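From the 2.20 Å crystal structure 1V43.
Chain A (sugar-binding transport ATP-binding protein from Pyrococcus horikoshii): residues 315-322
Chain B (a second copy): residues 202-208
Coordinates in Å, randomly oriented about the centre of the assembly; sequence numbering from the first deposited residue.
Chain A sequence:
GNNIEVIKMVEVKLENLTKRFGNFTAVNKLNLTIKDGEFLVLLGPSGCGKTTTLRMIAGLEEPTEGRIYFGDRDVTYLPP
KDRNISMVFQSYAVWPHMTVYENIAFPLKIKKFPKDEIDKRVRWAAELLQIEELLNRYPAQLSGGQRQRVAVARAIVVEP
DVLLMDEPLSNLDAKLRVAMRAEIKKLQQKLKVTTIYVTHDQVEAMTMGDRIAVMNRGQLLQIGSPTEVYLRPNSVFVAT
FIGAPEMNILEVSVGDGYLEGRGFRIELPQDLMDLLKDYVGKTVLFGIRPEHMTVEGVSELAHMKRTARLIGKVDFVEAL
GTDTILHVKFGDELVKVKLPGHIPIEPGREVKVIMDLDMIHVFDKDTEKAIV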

ATOM      1  N   ASP A 315      -9.136  -9.500 -18.397  1.00 35.50           N
ATOM      2  CA  ASP A 315      -8.056  -8.892 -19.156  1.00 31.51           C
ATOM      3  C   ASP A 315      -6.700  -9.022 -18.449  1.00 35.61           C
ATOM      4  O   ASP A 315      -5.656  -9.091 -19.095  1.00 32.34           O
ATOM      5  CB  ASP A 315      -8.366  -7.419 -19.377  1.00 38.30           C
ATOM      6  CG  ASP A 315      -7.331  -6.732 -20.229  1.00 44.09           C
ATOM      7  OD1 ASP A 315      -7.186  -7.111 -21.408  1.00 57.49           O
ATOM      8  OD2 ASP A 315      -6.666  -5.815 -19.717  1.00 43.58           O
ATOM      9  N   PHE A 316      -6.715  -9.036 -17.121  1.00 27.59           N
ATOM     10  CA  PHE A 316      -5.476  -9.152 -16.354  1.00 27.62           C
ATOM     11  C   PHE A 316      -5.768  -9.515 -14.907  1.00 30.63           C
ATOM     12  O   PHE A 316      -6.841  -9.208 -14.371  1.00 28.35           O
ATOM     13  CB  PHE A 316      -4.695  -7.842 -16.396  1.00 22.48           C
ATOM     14  CG  PHE A 316      -3.315  -7.937 -15.797  1.00 27.77           C
ATOM     15  CD1 PHE A 316      -2.297  -8.630 -16.457  1.00 28.93           C
ATOM     16  CD2 PHE A 316      -3.023  -7.312 -14.587  1.00 24.97           C
ATOM     17  CE1 PHE A 316      -1.003  -8.701 -15.924  1.00 29.65           C
ATOM     18  CE2 PHE A 316      -1.728  -7.374 -14.041  1.00 31.10           C
ATOM     19  CZ  PHE A 316      -0.719  -8.071 -14.713  1.00 36.10           C
ATOM     20  N   VAL A 317      -4.798 -10.157 -14.274  1.00 27.72           N
ATOM     21  CA  VAL A 317      -4.950 -10.591 -12.904  1.00 30.99           C
ATOM     22  C   VAL A 317      -3.776 -10.206 -12.012  1.00 32.16           C
ATOM     23  O   VAL A 317      -2.622 -10.428 -12.359  1.00 27.99           O
ATOM     24  CB  VAL A 317      -5.103 -12.135 -12.830  1.00 36.46           C
ATOM     25  CG1 VAL A 317      -5.278 -12.581 -11.371  1.00 26.82           C
ATOM     26  CG2 VAL A 317      -6.271 -12.582 -13.701  1.00 35.18           C
ATOM     27  N   GLU A 318      -4.095  -9.613 -10.867  1.00 29.73           N
ATOM     28  CA  GLU A 318      -3.106  -9.265  -9.868  1.00 28.15           C
ATOM     29  C   GLU A 318      -3.334 -10.350  -8.799  1.00 25.90           C
ATOM     30  O   GLU A 318      -4.206 -10.202  -7.949  1.00 27.39           O
ATOM     31  CB  GLU A 318      -3.389  -7.891  -9.243  1.00 20.62           C
ATOM     32  CG  GLU A 318      -3.380  -6.699 -10.178  1.00 20.01           C
ATOM     33  CD  GLU A 318      -3.704  -5.401  -9.436  1.00 28.68           C
ATOM     34  OE1 GLU A 318      -3.030  -5.111  -8.431  1.00 31.79           O
ATOM     35  OE2 GLU A 318      -4.628  -4.667  -9.843  1.00 27.45           O
ATOM     36  N   ALA A 319      -2.587 -11.446  -8.865  1.00 21.48           N
ATOM     37  CA  ALA A 319      -2.722 -12.531  -7.883  1.00 27.33           C
ATOM     38  C   ALA A 319      -1.743 -12.214  -6.759  1.00 28.98           C
ATOM     39  O   ALA A 319      -0.595 -12.658  -6.786  1.00 28.62           O
ATOM     40  CB  ALA A 319      -2.367 -13.870  -8.531  1.00 28.04           C
ATOM     41  N   LEU A 320      -2.198 -11.453  -5.769  1.00 22.89           N
ATOM     42  CA  LEU A 320      -1.314 -11.019  -4.695  1.00 25.28           C
ATOM     43  C   LEU A 320      -1.240 -11.931  -3.488  1.00 25.69           C
ATOM     44  O   LEU A 320      -0.646 -11.558  -2.464  1.00 28.45           O
ATOM     45  CB  LEU A 320      -1.713  -9.602  -4.254  1.00 21.93           C
ATOM     46  CG  LEU A 320      -2.018  -8.667  -5.430  1.00 28.24           C
ATOM     47  CD1 LEU A 320      -2.523  -7.322  -4.938  1.00 22.43           C
ATOM     48  CD2 LEU A 320      -0.759  -8.498  -6.261  1.00 23.87           C
ATOM     49  N   GLY A 321      -1.830 -13.120  -3.606  1.00 24.81           N
ATOM     50  CA  GLY A 321      -1.818 -14.077  -2.511  1.00 21.97           C
ATOM     51  C   GLY A 321      -2.841 -13.730  -1.440  1.00 26.86           C
ATOM     52  O   GLY A 321      -3.746 -14.517  -1.156  1.00 27.18           O
ATOM     53  N   THR A 322      -2.705 -12.545  -0.846  1.00 25.57           N
ATOM     54  CA  THR A 322      -3.631 -12.099   0.189  1.00 30.25           C
ATOM     55  C   THR A 322      -4.992 -11.694  -0.421  1.00 29.88           C
ATOM     56  O   THR A 322      -6.028 -11.813   0.223  1.00 29.28           O
ATOM     57  CB  THR A 322      -3.004 -10.924   0.992  1.00 34.03           C
ATOM     58  OG1 THR A 322      -3.841 -10.602   2.115  1.00 37.59           O
ATOM     59  CG2 THR A 322      -2.822  -9.697   0.096  1.00 28.51           C
TER
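Chain B (202-208) QVEAMTM

Chain B residues 202-208 form a helix that crosses the end of a chain A strand, residues 315-319, and the loop that follows it. The two axes approach to 7.1 Å and their N-to-C directions make an angle of 134°, so the helix runs obliquely against the strand, nearer antiparallel than parallel. Register is set by A:Glu318 CA, 5.1 Å from B:Thr207 CA, and A:Leu320 CA, 5.6 Å from B:Met206 CA. Within the helix, B:Met206 N, B:Thr207 N and B:Met208 N donate to the carbonyl oxygens four residues earlier. A:Gly321 has positive phi (78°), which favours glycine; an ideal CB there would point toward the helix and lie a tight 3.5 Å from B:Met206 CE.

A:Leu320 (chi1 m, chi2 t) is the centre of the packing. Its CB leaves sideways, but its end comes nearer: CD2 lies 3.7 Å from B:Val203 CG1, 4.3 Å from B:Met206 CB and 3.4 Å from B:Thr207 OG1. That hydroxyl is turned back into its own helix, where B:Thr207 OG1 donates to B:Val203 O at 2.6 Å, while B:Thr207 CG2 meets the edge of the A:Phe316 ring, 3.8 Å from CE2. B:Met206, m at all three chi angles, points toward chain A and lays its CE 3.7 Å from A:Ala319 O and 4.0 Å from A:Gly321 N.

No direct hydrogen bond joins the stretches; waters supply the polar links. One donates to B:Gln202 OE1 (2.6 Å) and A:Leu320 O (3.0 Å), another to B:Thr207 OG1 and A:Glu318 OE1, both at 2.8 Å. A third lies between B:Met206 O (2.9 Å) and A:Ala319 O (2.7 Å), two carbonyls that cannot bond each other directly. Together the stretches bury 337 Å².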

ATOM      1  N   GLN B 202       6.953  -6.008  -2.841  1.00 24.45           N
ATOM      2  CA  GLN B 202       6.372  -7.347  -2.931  1.00 25.87           C
ATOM      3  C   GLN B 202       5.077  -7.433  -3.758  1.00 25.27           C
ATOM      4  O   GLN B 202       4.914  -8.373  -4.530  1.00 23.64           O
ATOM      5  CB  GLN B 202       6.168  -7.940  -1.521  1.00 21.82           C
ATOM      6  CG  GLN B 202       5.264  -7.131  -0.579  1.00 23.19           C
ATOM      7  CD  GLN B 202       3.823  -7.626  -0.551  1.00 25.72           C
ATOM      8  OE1 GLN B 202       3.512  -8.723  -1.014  1.00 28.73           O
ATOM      9  NE2 GLN B 202       2.939  -6.817   0.015  1.00 28.60           N
ATOM     10  N   VAL B 203       4.162  -6.475  -3.620  1.00 23.53           N
ATOM     11  CA  VAL B 203       2.934  -6.531  -4.426  1.00 24.72           C
ATOM     12  C   VAL B 203       3.257  -6.461  -5.924  1.00 24.13           C
ATOM     13  O   VAL B 203       2.648  -7.167  -6.732  1.00 24.65           O
ATOM     14  CB  VAL B 203       1.943  -5.391  -4.090  1.00 25.51           C
ATOM     15  CG1 VAL B 203       0.859  -5.304  -5.175  1.00 19.29           C
ATOM     16  CG2 VAL B 203       1.284  -5.651  -2.714  1.00 28.17           C
ATOM     17  N   GLU B 204       4.216  -5.615  -6.291  1.00 26.04           N
ATOM     18  CA  GLU B 204       4.605  -5.468  -7.697  1.00 27.42           C
ATOM     19  C   GLU B 204       5.253  -6.773  -8.166  1.00 25.84           C
ATOM     20  O   GLU B 204       4.984  -7.257  -9.258  1.00 21.45           O
ATOM     21  CB  GLU B 204       5.585  -4.300  -7.850  1.00 22.48           C
ATOM     22  CG  GLU B 204       5.999  -3.965  -9.290  1.00 23.28           C
ATOM     23  CD  GLU B 204       6.486  -2.519  -9.418  1.00 30.84           C
ATOM     24  OE1 GLU B 204       5.683  -1.611  -9.128  1.00 26.29           O
ATOM     25  OE2 GLU B 204       7.655  -2.288  -9.801  1.00 35.30           O
ATOM     26  N   ALA B 205       6.096  -7.344  -7.320  1.00 24.14           N
ATOM     27  CA  ALA B 205       6.752  -8.596  -7.661  1.00 31.50           C
ATOM     28  C   ALA B 205       5.710  -9.693  -7.943  1.00 27.01           C
ATOM     29  O   ALA B 205       5.773 -10.354  -8.966  1.00 22.35           O
ATOM     30  CB  ALA B 205       7.687  -9.008  -6.535  1.00 21.71           C
ATOM     31  N   MET B 206       4.746  -9.865  -7.039  1.00 24.47           N
ATOM     32  CA  MET B 206       3.700 -10.873  -7.197  1.00 25.24           C
ATOM     33  C   MET B 206       2.861 -10.640  -8.442  1.00 25.15           C
ATOM     34  O   MET B 206       2.342 -11.576  -9.044  1.00 26.03           O
ATOM     35  CB  MET B 206       2.786 -10.875  -5.970  1.00 27.65           C
ATOM     36  CG  MET B 206       3.425 -11.435  -4.701  1.00 27.36           C
ATOM     37  SD  MET B 206       3.649 -13.210  -4.825  1.00 24.86           S
ATOM     38  CE  MET B 206       2.028 -13.789  -4.363  1.00 23.20           C
ATOM     39  N   THR B 207       2.724  -9.378  -8.824  1.00 23.40           N
ATOM     40  CA  THR B 207       1.939  -8.994  -9.994  1.00 19.05           C
ATOM     41  C   THR B 207       2.648  -9.259 -11.305  1.00 24.50           C
ATOM     42  O   THR B 207       2.025  -9.648 -12.297  1.00 25.13           O
ATOM     43  CB  THR B 207       1.633  -7.489 -10.011  1.00 19.62           C
ATOM     44  OG1 THR B 207       1.005  -7.103  -8.781  1.00 27.35           O
ATOM     45  CG2 THR B 207       0.745  -7.156 -11.189  1.00 20.69           C
ATOM     46  N   MET B 208       3.955  -9.055 -11.322  1.00 21.89           N
ATOM     47  CA  MET B 208       4.667  -9.200 -12.575  1.00 23.96           C
ATOM     48  C   MET B 208       5.512 -10.436 -12.885  1.00 25.76           C
ATOM     49  O   MET B 208       5.610 -10.842 -14.042  1.00 23.15           O
ATOM     50  CB  MET B 208       5.500  -7.935 -12.771  1.00 23.19           C
ATOM     51  CG  MET B 208       4.615  -6.676 -12.892  1.00 21.67           C
ATOM     52  SD  MET B 208       5.612  -5.209 -12.875  1.00 36.10           S
ATOM     53  CE  MET B 208       5.683  -4.909 -14.668  1.00 24.92           C
TER
HETATM   54  O   HOH W   1       1.192  -9.265  -2.056  1.00 31.40           O
HETATM   55  O   HOH W   2      -0.590 -11.704 -10.762  1.00 29.02           O
HETATM   56  O   HOH W   3       0.655 -13.873  -8.820  1.00 33.31           O
HETATM   57  O   HOH W   4      -0.339  -4.692  -9.009  1.00 26.26           O